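PDB 6JUF: SspB protein from Streptomyces clavuligerus, which belongs to the phosphorothioation-sensing SspABCD-SspE anti-phage defence system, in which it probably acts as a metal-dependent DNase. Local coordinates for the interface of chains A and B. Residues are numbered along the deposited sequence; one frame, centred on the assembly and turned at random. Chains: chain A/B, SspB protein.

The interface of chains A and B. Residues chain A 227-228; chain B 183-184, 186-187, 197.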
# COMPACT_ATOMS: atom_id res chain seq x y z
N PRO A 227 7.09 -13.20 8.69
CA PRO A 227 6.50 -14.05 7.65
C PRO A 227 6.37 -13.37 6.29
O PRO A 227 6.20 -14.04 5.30
CB PRO A 227 5.10 -14.38 8.19
CG PRO A 227 4.83 -13.28 9.19
CD PRO A 227 6.17 -12.99 9.84
N SER A 228 6.38 -12.03 6.25
CA SER A 228 6.24 -11.31 5.00
C SER A 228 7.55 -11.15 4.22
O SER A 228 7.52 -10.67 3.05
CB SER A 228 5.62 -9.92 5.19
OG SER A 228 6.58 -9.00 5.76
N ALA B 183 0.21 -7.71 8.41
CA ALA B 183 0.82 -8.79 7.65
C ALA B 183 1.57 -9.77 8.57
O ALA B 183 1.68 -10.94 8.29
CB ALA B 183 1.79 -8.17 6.63
N GLN B 184 2.06 -9.26 9.70
CA GLN B 184 2.85 -10.08 10.65
C GLN B 184 2.03 -11.21 11.28
O GLN B 184 2.60 -12.23 11.70
CB GLN B 184 3.41 -9.18 11.75
CG GLN B 184 4.52 -8.25 11.24
CD GLN B 184 4.09 -7.21 10.18
OE1 GLN B 184 4.73 -7.10 9.07
NE2 GLN B 184 3.10 -6.40 10.51
N LEU B 186 -0.13 -12.92 9.60
CA LEU B 186 -0.42 -13.86 8.53
C LEU B 186 0.71 -14.83 8.36
O LEU B 186 1.85 -14.55 8.73
CB LEU B 186 -0.69 -13.13 7.22
CG LEU B 186 -1.84 -12.08 7.29
CD1 LEU B 186 -1.91 -11.32 5.98
CD2 LEU B 186 -3.19 -12.77 7.59
N ARG B 187 0.38 -15.99 7.86
CA ARG B 187 1.43 -16.90 7.49
C ARG B 187 1.37 -17.10 5.99
O ARG B 187 0.34 -17.45 5.42
CB ARG B 187 1.39 -18.22 8.28
CG ARG B 187 1.68 -18.04 9.77
CD ARG B 187 2.95 -17.21 9.99
NE ARG B 187 3.10 -16.54 11.31
CZ ARG B 187 2.26 -16.55 12.34
NH1 ARG B 187 1.12 -17.22 12.32
NH2 ARG B 187 2.58 -15.87 13.44
N LEU B 197 3.63 -13.39 1.00
CA LEU B 197 2.56 -12.46 1.41
C LEU B 197 2.47 -11.24 0.51
O LEU B 197 3.51 -10.63 0.18
CB LEU B 197 2.73 -12.02 2.88
CG LEU B 197 2.58 -13.15 3.95
CD1 LEU B 197 2.73 -12.47 5.30
CD2 LEU B 197 1.24 -13.80 3.86
O HOH W 1 6.54 -9.73 8.61
O HOH W 2 6.30 -11.06 0.33
O HOH W 3 6.21 -13.76 2.31
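Water 1 is gripped from both chains, by the backbone N and hydroxyl OG of A:Ser228 and by the side-chain amide oxygen OE1 of B:Gln184. The hydroxyl is the nearest of them, with OG of A:Ser228 2.9 Å from the water oxygen. A chi1 of 75° swings OG back beside the amide N of its own residue, where both reach the same water. The link from OE1 of B:Gln184 to water 1 is longer, at 3.2 Å, and the B:Gln184 side chain reaches it folded at chi2 (64°).

Two further waters join backbone to backbone on the B:Leu197 side. The N-H of B:Leu197 points almost straight at water 3 (170° at H), which also touches the carbonyl O of A:Pro227. Water 2 lies 2.8 Å from the carbonyl O of B:Leu197 and bridges to the carbonyl O of A:Ser228.

Between the bridging waters lie mostly carbon contacts and carbonyl oxygens. The ring of A:Pro227 sets its CB and CG edge against the chain B turn formed by the 3-10 helix 183-185 and the residues after it. CG of A:Pro227 lies 3.3 Å from the carbonyl O of B:Leu186. The same CG of A:Pro227 is 3.5 Å from the carbonyl O of B:Gln184. CD of B:Arg187 packs alongside CB of this ring.

This patch belongs to a two-fold symmetric interface between SspB copies and recurs with the chains exchanged; the structure alone does not show whether the dimer forms in the cell. Methyl CD1 of B:Leu197 rests against the A:Ser228 backbone, 3.7 Å from CA of A:Ser228.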